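Local coordinates for long form salivary protein D7L1 (Anopheles stephensi, PDB 3NHI), which binds and sequesters cysteinyl leukotrienes and thromboxane A2 analogues in mosquito saliva, blunting the host response to blood feeding, at residues 155-159 with 192-198; 149-155 with 262-268; 66-70 with 102-107. All blocks are in the same frame, centred on the assembly; numbering follows the deposited sequence.

Contact 1 (155-159 with 192-198); sequences FHAYC and CIFRGLR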
loop_
_atom_site.group_PDB
_atom_site.type_symbol
_atom_site.label_atom_id
_atom_site.label_comp_id
_atom_site.label_asym_id
_atom_site.label_seq_id
_atom_site.Cartn_x
_atom_site.Cartn_y
_atom_site.Cartn_z
ATOM N N PHE A 155 5.134 9.497 0.180
ATOM C CA PHE A 155 4.069 10.026 -0.650
ATOM C C PHE A 155 3.974 11.537 -0.563
ATOM O O PHE A 155 3.710 12.193 -1.569
ATOM C CB PHE A 155 2.712 9.345 -0.404
ATOM C CG PHE A 155 2.378 8.323 -1.456
ATOM C CD1 PHE A 155 2.154 8.730 -2.774
ATOM C CD2 PHE A 155 2.323 6.955 -1.150
ATOM C CE1 PHE A 155 1.894 7.795 -3.781
ATOM C CE2 PHE A 155 2.054 6.013 -2.157
ATOM C CZ PHE A 155 1.835 6.434 -3.469
ATOM N N HIS A 156 4.240 12.091 0.621
ATOM C CA HIS A 156 4.166 13.541 0.760
ATOM C C HIS A 156 5.179 14.235 -0.156
ATOM O O HIS A 156 4.848 15.235 -0.783
ATOM C CB HIS A 156 4.358 13.969 2.215
ATOM C CG HIS A 156 3.396 13.327 3.167
ATOM N ND1 HIS A 156 3.290 11.959 3.310
ATOM C CD2 HIS A 156 2.526 13.868 4.055
ATOM C CE1 HIS A 156 2.373 11.688 4.224
ATOM N NE2 HIS A 156 1.899 12.829 4.694
ATOM N N ALA A 157 6.393 13.697 -0.254
ATOM C CA ALA A 157 7.405 14.282 -1.132
ATOM C C ALA A 157 7.096 14.058 -2.606
ATOM O O ALA A 157 7.256 14.977 -3.423
ATOM C CB ALA A 157 8.778 13.739 -0.788
ATOM N N TYR A 158 6.673 12.841 -2.948
ATOM C CA TYR A 158 6.271 12.526 -4.308
ATOM C C TYR A 158 5.166 13.476 -4.782
ATOM O O TYR A 158 5.230 14.042 -5.883
ATOM C CB TYR A 158 5.816 11.059 -4.390
ATOM C CG TYR A 158 5.175 10.710 -5.707
ATOM C CD1 TYR A 158 5.938 10.246 -6.775
ATOM C CD2 TYR A 158 3.798 10.882 -5.898
ATOM C CE1 TYR A 158 5.339 9.937 -8.003
ATOM C CE2 TYR A 158 3.202 10.592 -7.111
ATOM C CZ TYR A 158 3.968 10.124 -8.152
ATOM O OH TYR A 158 3.338 9.849 -9.349
ATOM N N CYS A 159 4.160 13.663 -3.933
ATOM C CA CYS A 159 3.006 14.491 -4.261
ATOM C C CYS A 159 3.351 15.980 -4.300
ATOM O O CYS A 159 2.838 16.707 -5.150
ATOM C CB CYS A 159 1.878 14.217 -3.271
ATOM S SG CYS A 159 1.249 12.510 -3.366
ATOM N N CYS A 192 -3.402 13.683 -3.604
ATOM C CA CYS A 192 -2.394 12.715 -4.000
ATOM C C CYS A 192 -1.915 11.934 -2.764
ATOM O O CYS A 192 -1.720 10.710 -2.813
ATOM C CB CYS A 192 -1.261 13.464 -4.711
ATOM S SG CYS A 192 0.206 12.506 -5.120
ATOM N N ILE A 193 -1.733 12.631 -1.650
ATOM C CA ILE A 193 -1.279 11.977 -0.433
ATOM C C ILE A 193 -2.346 11.057 0.145
ATOM O O ILE A 193 -2.059 9.920 0.515
ATOM C CB ILE A 193 -0.813 13.011 0.607
ATOM C CG1 ILE A 193 0.444 13.726 0.107
ATOM C CG2 ILE A 193 -0.530 12.343 1.946
ATOM C CD1 ILE A 193 0.746 15.037 0.833
ATOM N N PHE A 194 -3.582 11.538 0.223
ATOM C CA PHE A 194 -4.666 10.714 0.757
ATOM C C PHE A 194 -4.838 9.426 -0.049
ATOM O O PHE A 194 -5.085 8.354 0.523
ATOM C CB PHE A 194 -5.987 11.495 0.841
ATOM C CG PHE A 194 -6.185 12.231 2.156
ATOM C CD1 PHE A 194 -5.132 12.915 2.773
ATOM C CD2 PHE A 194 -7.438 12.238 2.772
ATOM C CE1 PHE A 194 -5.333 13.594 3.991
ATOM C CE2 PHE A 194 -7.647 12.909 3.978
ATOM C CZ PHE A 194 -6.596 13.580 4.591
ATOM N N ARG A 195 -4.699 9.516 -1.370
ATOM C CA ARG A 195 -4.781 8.316 -2.203
ATOM C C ARG A 195 -3.564 7.413 -1.978
ATOM O O ARG A 195 -3.704 6.198 -1.839
ATOM C CB ARG A 195 -4.938 8.694 -3.669
ATOM C CG ARG A 195 -6.305 9.290 -3.982
ATOM C CD ARG A 195 -6.414 9.629 -5.456
ATOM N NE ARG A 195 -7.771 10.004 -5.859
ATOM C CZ ARG A 195 -8.722 9.146 -6.233
ATOM N NH1 ARG A 195 -8.500 7.834 -6.247
ATOM N NH2 ARG A 195 -9.916 9.606 -6.593
ATOM N N GLY A 196 -2.376 8.006 -1.875
ATOM C CA GLY A 196 -1.156 7.229 -1.623
ATOM C C GLY A 196 -1.155 6.504 -0.285
ATOM O O GLY A 196 -0.636 5.389 -0.166
ATOM N N LEU A 197 -1.766 7.123 0.723
ATOM C CA LEU A 197 -1.878 6.516 2.053
ATOM C C LEU A 197 -3.085 5.596 2.189
ATOM O O LEU A 197 -3.293 5.013 3.245
ATOM C CB LEU A 197 -1.939 7.598 3.134
ATOM C CG LEU A 197 -0.816 8.633 3.190
ATOM C CD1 LEU A 197 -0.941 9.457 4.468
ATOM C CD2 LEU A 197 0.579 8.047 3.051
ATOM N N ARG A 198 -3.873 5.496 1.118
ATOM C CA ARG A 198 -5.087 4.664 1.070
ATOM C C ARG A 198 -6.168 5.148 2.040
ATOM O O ARG A 198 -7.047 4.390 2.439
ATOM C CB ARG A 198 -4.741 3.178 1.265
ATOM C CG ARG A 198 -4.274 2.458 -0.019
ATOM C CD ARG A 198 -2.944 2.987 -0.605
ATOM N NE ARG A 198 -2.477 2.111 -1.678
ATOM C CZ ARG A 198 -1.332 2.260 -2.342
ATOM N NH1 ARG A 198 -0.501 3.257 -2.050
ATOM N NH2 ARG A 198 -1.001 1.396 -3.294
#
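Helices 155-159 and 192-196 run roughly antiparallel, 142° between their directions, with axes 8.9 Å apart and Phe-155 and Cys-159 level with Ile-193 and Cys-192. The disulfide Cys-159 SG to Cys-192 SG (2.0 Å) bolts them together. Its Cys-192 sulfur stands anti to the backbone N (chi1 173°), which carries it across to Cys-159 and to the rim of the Tyr-158 ring, a sulfur-aromatic contact with SG 4.0 Å from Tyr-158 CD2. One helical turn away, the Phe-155 ring lies flat on the backbone of Gly-196, whose CA sits 3.4 Å from the ring centroid and almost on its normal. The closeness of this CH-pi contact depends on the absence of a side chain at Gly-196. Arg-198 follows in a Schellman motif; its NH1 returns to Gly-196 O (2.8 Å), in the guanidinium plane, while Phe-155 CE2 meets the same group at its edge. NH1 also forms a salt bridge with Glu-9. On another flank, Ile-193 CG2 covers a face of the His-156 ring, 3.8 Å from its centroid, and Phe-258 of helix 251-266 meets that ring edge-to-face. Disulfide-stapled helices are a hallmark of the odorant-binding PBP/GOBP fold, here in the C-terminal half of the long D7 protein.

Contact 2 (149-155 with 262-268); sequences KQKGESF and ELRSADY. With EAH ((5S,7E,9E,11Z,14Z)-5-hydroxyicosa-7,9,11,14-tetraenoic acid), chain B.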
loop_
_atom_site.group_PDB
_atom_site.type_symbol
_atom_site.label_atom_id
_atom_site.label_comp_id
_atom_site.label_asym_id
_atom_site.label_seq_id
_atom_site.Cartn_x
_atom_site.Cartn_y
_atom_site.Cartn_z
ATOM N N LYS A 149 5.876 6.393 -7.439
ATOM C CA LYS A 149 6.582 6.707 -6.190
ATOM C C LYS A 149 7.643 5.639 -5.907
ATOM O O LYS A 149 7.355 4.444 -5.908
ATOM C CB LYS A 149 5.605 6.814 -5.008
ATOM C CG LYS A 149 6.298 7.246 -3.704
ATOM C CD LYS A 149 5.561 6.773 -2.461
ATOM C CE LYS A 149 5.820 5.312 -2.159
ATOM N NZ LYS A 149 7.157 5.107 -1.509
ATOM N N GLN A 150 8.870 6.089 -5.665
ATOM C CA GLN A 150 9.989 5.179 -5.501
ATOM C C GLN A 150 10.102 4.716 -4.056
ATOM O O GLN A 150 9.560 5.347 -3.139
ATOM C CB GLN A 150 11.279 5.867 -5.944
ATOM C CG GLN A 150 11.167 6.580 -7.301
ATOM C CD GLN A 150 11.335 5.654 -8.501
ATOM O OE1 GLN A 150 12.368 5.002 -8.651
ATOM N NE2 GLN A 150 10.328 5.620 -9.381
ATOM N N LYS A 151 10.809 3.610 -3.848
ATOM C CA LYS A 151 11.172 3.217 -2.492
ATOM C C LYS A 151 12.101 4.290 -1.931
ATOM O O LYS A 151 12.990 4.775 -2.634
ATOM C CB LYS A 151 11.889 1.869 -2.482
ATOM C CG LYS A 151 11.032 0.720 -2.978
ATOM C CD LYS A 151 11.849 -0.535 -3.264
ATOM C CE LYS A 151 12.142 -1.311 -1.992
ATOM N NZ LYS A 151 12.865 -2.584 -2.279
ATOM N N GLY A 152 11.886 4.655 -0.673
ATOM C CA GLY A 152 12.692 5.676 -0.000
ATOM C C GLY A 152 12.124 7.074 -0.149
ATOM O O GLY A 152 12.626 8.018 0.461
ATOM N N GLU A 153 11.074 7.213 -0.955
ATOM C CA GLU A 153 10.436 8.500 -1.213
ATOM C C GLU A 153 9.073 8.474 -0.541
ATOM O O GLU A 153 8.288 7.555 -0.784
ATOM C CB GLU A 153 10.266 8.703 -2.725
ATOM C CG GLU A 153 9.545 9.976 -3.144
ATOM C CD GLU A 153 9.374 10.080 -4.657
ATOM O OE1 GLU A 153 9.310 9.035 -5.343
ATOM O OE2 GLU A 153 9.270 11.212 -5.167
ATOM N N SER A 154 8.765 9.466 0.292
ATOM C CA SER A 154 7.438 9.477 0.932
ATOM C C SER A 154 6.380 9.901 -0.068
ATOM O O SER A 154 6.679 10.594 -1.049
ATOM C CB SER A 154 7.409 10.399 2.157
ATOM O OG SER A 154 7.553 11.765 1.785
ATOM N N PHE A 155 5.134 9.497 0.180
ATOM C CA PHE A 155 4.069 10.026 -0.650
ATOM C C PHE A 155 3.974 11.537 -0.563
ATOM O O PHE A 155 3.710 12.193 -1.569
ATOM C CB PHE A 155 2.712 9.345 -0.404
ATOM C CG PHE A 155 2.378 8.323 -1.456
ATOM C CD1 PHE A 155 2.154 8.730 -2.774
ATOM C CD2 PHE A 155 2.323 6.955 -1.150
ATOM C CE1 PHE A 155 1.894 7.795 -3.781
ATOM C CE2 PHE A 155 2.054 6.013 -2.157
ATOM C CZ PHE A 155 1.835 6.434 -3.469
ATOM N N GLU A 262 3.837 9.414 6.905
ATOM C CA GLU A 262 4.823 9.885 5.928
ATOM C C GLU A 262 6.080 9.001 5.939
ATOM O O GLU A 262 6.523 8.517 4.887
ATOM C CB GLU A 262 5.212 11.355 6.102
ATOM C CG GLU A 262 6.189 11.711 4.990
ATOM C CD GLU A 262 6.655 13.146 4.938
ATOM O OE1 GLU A 262 6.356 13.939 5.856
ATOM O OE2 GLU A 262 7.361 13.467 3.959
ATOM N N LEU A 263 6.626 8.771 7.132
ATOM C CA LEU A 263 7.781 7.896 7.267
ATOM C C LEU A 263 7.524 6.506 6.697
ATOM O O LEU A 263 8.317 5.990 5.906
ATOM C CB LEU A 263 8.200 7.797 8.737
ATOM C CG LEU A 263 9.294 6.783 9.072
ATOM C CD1 LEU A 263 10.583 7.012 8.256
ATOM C CD2 LEU A 263 9.557 6.852 10.554
ATOM N N ARG A 264 6.408 5.911 7.101
ATOM C CA ARG A 264 6.056 4.570 6.658
ATOM C C ARG A 264 5.835 4.510 5.148
ATOM O O ARG A 264 6.097 3.478 4.522
ATOM C CB ARG A 264 4.825 4.074 7.418
ATOM C CG ARG A 264 5.138 3.813 8.883
ATOM C CD ARG A 264 4.024 3.132 9.630
ATOM N NE ARG A 264 2.879 4.001 9.847
ATOM C CZ ARG A 264 1.701 3.908 9.223
ATOM N NH1 ARG A 264 1.463 3.000 8.289
ATOM N NH2 ARG A 264 0.747 4.760 9.533
ATOM N N SER A 265 5.370 5.610 4.557
ATOM C CA SER A 265 5.124 5.647 3.119
ATOM C C SER A 265 6.421 5.759 2.332
ATOM O O SER A 265 6.423 5.487 1.133
ATOM C CB SER A 265 4.168 6.789 2.747
ATOM O OG SER A 265 4.825 8.051 2.675
ATOM N N ALA A 266 7.503 6.174 2.995
ATOM C CA ALA A 266 8.831 6.194 2.374
ATOM C C ALA A 266 9.500 4.830 2.474
ATOM O O ALA A 266 10.204 4.420 1.552
ATOM C CB ALA A 266 9.712 7.283 3.001
ATOM N N ASP A 267 9.260 4.118 3.570
ATOM C CA ASP A 267 9.904 2.839 3.831
ATOM C C ASP A 267 8.818 1.797 4.092
ATOM O O ASP A 267 8.368 1.622 5.222
ATOM C CB ASP A 267 10.829 2.988 5.039
ATOM C CG ASP A 267 11.566 1.710 5.400
ATOM O OD1 ASP A 267 11.422 0.673 4.715
ATOM O OD2 ASP A 267 12.312 1.763 6.403
ATOM N N TYR A 268 8.421 1.082 3.037
ATOM C CA TYR A 268 7.342 0.100 3.155
ATOM C C TYR A 268 7.698 -1.077 4.070
ATOM O O TYR A 268 6.804 -1.797 4.516
ATOM C CB TYR A 268 6.915 -0.385 1.766
ATOM C CG TYR A 268 5.946 0.531 1.024
ATOM C CD1 TYR A 268 5.735 1.858 1.421
ATOM C CD2 TYR A 268 5.243 0.062 -0.090
ATOM C CE1 TYR A 268 4.854 2.680 0.737
ATOM C CE2 TYR A 268 4.368 0.886 -0.798
ATOM C CZ TYR A 268 4.169 2.192 -0.372
ATOM O OH TYR A 268 3.298 3.046 -1.030
HETATM O O1 EAH B . 11.269 -3.976 -4.201
HETATM C C1 EAH B . 10.896 -5.043 -3.649
HETATM O O2 EAH B . 11.155 -5.311 -2.451
HETATM C C2 EAH B . 10.097 -6.037 -4.469
HETATM C C3 EAH B . 10.033 -7.401 -3.777
HETATM C C4 EAH B . 8.774 -7.537 -2.924
HETATM C C5 EAH B . 8.756 -8.879 -2.222
HETATM O O3 EAH B . 8.517 -9.835 -3.121
HETATM C C6 EAH B . 7.673 -8.896 -1.146
HETATM C C7 EAH B . 7.523 -10.279 -0.531
HETATM C C8 EAH B . 6.229 -10.918 -0.989
HETATM C C9 EAH B . 6.201 -12.317 -0.578
HETATM C C10 EAH B . 5.159 -12.948 -1.117
HETATM C C11 EAH B . 5.181 -14.341 -0.680
HETATM C C12 EAH B . 4.319 -15.266 -1.110
HETATM C C13 EAH B . 3.202 -14.978 -2.086
HETATM C C14 EAH B . 1.947 -14.693 -1.289
HETATM C C15 EAH B . 0.734 -15.156 -1.601
HETATM C C16 EAH B . 0.454 -16.018 -2.808
HETATM C C17 EAH B . -0.130 -15.146 -3.909
HETATM C C18 EAH B . 0.961 -14.681 -4.864
HETATM C C19 EAH B . 0.353 -14.201 -6.171
HETATM C C20 EAH B . 1.421 -13.648 -7.087
#
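Lys-149 and Ser-265 make the charged link: Lys-149 NZ donates to Ser-265 O at 2.8 Å, nearly in line with the carbonyl. Lys-149 NZ also donates to two carbonyls of its own loop, Glu-153 O (2.8 Å) and Gln-150 O, the latter from above its plane. Bends at chi3 and chi4 (both 78°) fold the lysine back to reach all three carbonyl oxygens, which probably helps to offset the buried charge. Backbone and hydroxyl bonds continue the seam. Gly-152 N gives a bond to Ala-266 O (2.8 Å) in the carbonyl plane, and Phe-155 N reaches Ser-265 OG at 2.9 Å; that hydroxyl in turn donates to Glu-262 O. Ser-154 is the N-cap of helix 155-163, its OG accepting from Ala-157 N and donating to the anti lone pair of Glu-262 OE2 (2.8 Å). The loop thus docks a helix start against the C-terminal end of helix 251-266, with a type II turn, Gln-150 to Glu-153, presenting Lys-151 to the ligand. Lys-151 NZ meets the carboxylate of the bound hydroxyeicosatetraenoic acid, 2.9 Å from its O1 and more weakly bonded to O2; Trp-39 and Gly-133 also hydrogen-bond this lipid. Round the Phe-155 ring, Lys-149 CD lies over the centre of one face, and Tyr-268 OH, hydrogen-bonded to Glu-9, touches the edge at Phe-155 CE2 (3.4 Å).

Contact 3 (66-70 with 102-107); sequences ENAFK and ANAKSG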
loop_
_atom_site.group_PDB
_atom_site.type_symbol
_atom_site.label_atom_id
_atom_site.label_comp_id
_atom_site.label_asym_id
_atom_site.label_seq_id
_atom_site.Cartn_x
_atom_site.Cartn_y
_atom_site.Cartn_z
ATOM N N GLU A 66 -17.146 -11.391 -6.102
ATOM C CA GLU A 66 -17.552 -12.501 -6.952
ATOM C C GLU A 66 -17.173 -13.856 -6.373
ATOM O O GLU A 66 -17.669 -14.889 -6.826
ATOM C CB GLU A 66 -16.942 -12.340 -8.341
ATOM C CG GLU A 66 -17.504 -11.153 -9.091
ATOM C CD GLU A 66 -16.750 -10.864 -10.365
ATOM O OE1 GLU A 66 -16.872 -9.725 -10.870
ATOM O OE2 GLU A 66 -16.042 -11.771 -10.863
ATOM N N ASN A 67 -16.301 -13.851 -5.363
ATOM C CA ASN A 67 -15.705 -15.082 -4.846
ATOM C C ASN A 67 -15.128 -15.918 -5.988
ATOM O O ASN A 67 -15.461 -17.089 -6.164
ATOM C CB ASN A 67 -16.707 -15.887 -4.000
ATOM C CG ASN A 67 -16.072 -17.110 -3.352
ATOM O OD1 ASN A 67 -14.890 -17.092 -2.982
ATOM N ND2 ASN A 67 -16.846 -18.183 -3.222
ATOM N N ALA A 68 -14.251 -15.294 -6.766
ATOM C CA ALA A 68 -13.754 -15.899 -7.995
ATOM C C ALA A 68 -12.290 -15.554 -8.213
ATOM O O ALA A 68 -11.860 -14.442 -7.909
ATOM C CB ALA A 68 -14.583 -15.428 -9.189
ATOM N N PHE A 69 -11.543 -16.523 -8.744
ATOM C CA PHE A 69 -10.236 -16.269 -9.332
ATOM C C PHE A 69 -10.450 -15.633 -10.699
ATOM O O PHE A 69 -11.258 -16.106 -11.505
ATOM C CB PHE A 69 -9.432 -17.569 -9.455
ATOM C CG PHE A 69 -8.950 -18.113 -8.135
ATOM C CD1 PHE A 69 -7.877 -17.522 -7.475
ATOM C CD2 PHE A 69 -9.558 -19.222 -7.559
ATOM C CE1 PHE A 69 -7.422 -18.013 -6.253
ATOM C CE2 PHE A 69 -9.103 -19.731 -6.344
ATOM C CZ PHE A 69 -8.035 -19.122 -5.690
ATOM N N LYS A 70 -9.748 -14.537 -10.939
ATOM C CA LYS A 70 -9.952 -13.738 -12.135
ATOM C C LYS A 70 -8.865 -14.024 -13.165
ATOM O O LYS A 70 -7.932 -13.231 -13.368
ATOM C CB LYS A 70 -10.011 -12.259 -11.753
ATOM C CG LYS A 70 -11.109 -11.942 -10.733
ATOM C CD LYS A 70 -12.501 -12.171 -11.314
ATOM C CE LYS A 70 -12.827 -11.119 -12.363
ATOM N NZ LYS A 70 -14.158 -11.344 -13.003
ATOM N N ALA A 102 -8.933 -23.386 -10.983
ATOM C CA ALA A 102 -8.930 -23.330 -9.526
ATOM C C ALA A 102 -10.331 -23.094 -8.970
ATOM O O ALA A 102 -11.093 -22.283 -9.507
ATOM C CB ALA A 102 -7.967 -22.259 -9.043
ATOM N N ASN A 103 -10.645 -23.786 -7.874
ATOM C CA ASN A 103 -11.961 -23.720 -7.236
ATOM C C ASN A 103 -11.860 -22.967 -5.914
ATOM O O ASN A 103 -11.273 -23.465 -4.950
ATOM C CB ASN A 103 -12.504 -25.139 -7.010
ATOM C CG ASN A 103 -13.945 -25.159 -6.515
ATOM O OD1 ASN A 103 -14.540 -24.129 -6.190
ATOM N ND2 ASN A 103 -14.513 -26.355 -6.456
ATOM N N ALA A 104 -12.428 -21.764 -5.886
ATOM C CA ALA A 104 -12.404 -20.907 -4.697
ATOM C C ALA A 104 -13.241 -21.473 -3.558
ATOM O O ALA A 104 -13.007 -21.135 -2.394
ATOM C CB ALA A 104 -12.865 -19.509 -5.044
ATOM N N LYS A 105 -14.199 -22.335 -3.893
ATOM C CA LYS A 105 -15.111 -22.925 -2.898
ATOM C C LYS A 105 -15.729 -21.822 -2.022
ATOM O O LYS A 105 -16.367 -20.913 -2.551
ATOM C CB LYS A 105 -14.420 -24.051 -2.105
ATOM C CG LYS A 105 -14.035 -25.242 -2.971
ATOM C CD LYS A 105 -13.500 -26.413 -2.166
ATOM C CE LYS A 105 -13.182 -27.576 -3.084
ATOM N NZ LYS A 105 -12.615 -28.743 -2.356
ATOM N N SER A 106 -15.529 -21.871 -0.703
ATOM C CA SER A 106 -16.156 -20.894 0.194
ATOM C C SER A 106 -15.504 -19.508 0.160
ATOM O O SER A 106 -16.105 -18.514 0.588
ATOM C CB SER A 106 -16.182 -21.414 1.637
ATOM O OG SER A 106 -14.913 -21.257 2.256
ATOM N N GLY A 107 -14.272 -19.441 -0.343
ATOM C CA GLY A 107 -13.507 -18.206 -0.318
ATOM C C GLY A 107 -12.796 -17.965 1.006
ATOM O O GLY A 107 -12.188 -16.914 1.197
#
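Asn-67 ND2 donates to Lys-105 O at 2.9 Å, with an angle of 155° at the hydrogen and the acceptor close to the amide plane. With CG anti to the backbone N (chi1 -175°), the amide reaches across to the opposing turn. Its other end is held as well: Asn-67 OD1 is hydrogen-bonded to Tyr-62 OH and rests 3.2 Å from Gly-107 CA, so both ends of the amide have partners and its rotation is fixed. The turn it meets is a type II' beta turn from Ala-104 to Gly-107, closed by Gly-107 N to Ala-104 O, and it is entered through an Asx turn in which Asn-103 OD1 receives Lys-105 N (2.9 Å) from above the carbonyl plane. Asn-67 itself belongs to a G1 beta bulge facing Asp-63 in the small hairpin of strands 62-63 and 68-69. The contact therefore lays this hairpin against the loop joining helices 89-101 and 109-130. Next to the polar bridge, the Phe-69 ring reaches the same loop through one side: CD2 touches Ala-102 CB at 3.7 Å, and CE2 lies 3.9 Å from Ala-104 CA. Ala-104 CB also packs against Asn-67 O (3.7 Å). Leu-112 and Ala-115 of helix 109-130 pack against Phe-69 too, while Leu-112 also touches Ala-104.

From the N terminus, contact 3 closes first: its hairpin and the loop at 102-107 bracket helices 73-85 and 89-101. Contact 2 opens afterwards at 149-155, and contact 1 opens at the end of that same stretch, sharing Phe-155. Contact 1 closes at 192-198, long before 262-268 completes contact 2, so the smaller loop sits within the larger. Their centres are 9 Å apart and they touch, for example where His-156 ND1 meets Glu-262 CG, tying helix 155-163 to helices 184-196 and 251-266 at once. Contact 3 lies on the other side of the chain's centre, 32 to 33 Å from both by centres, and does not line the lipid site, the Phe-69 side chain staying about 8 Å from the lipid.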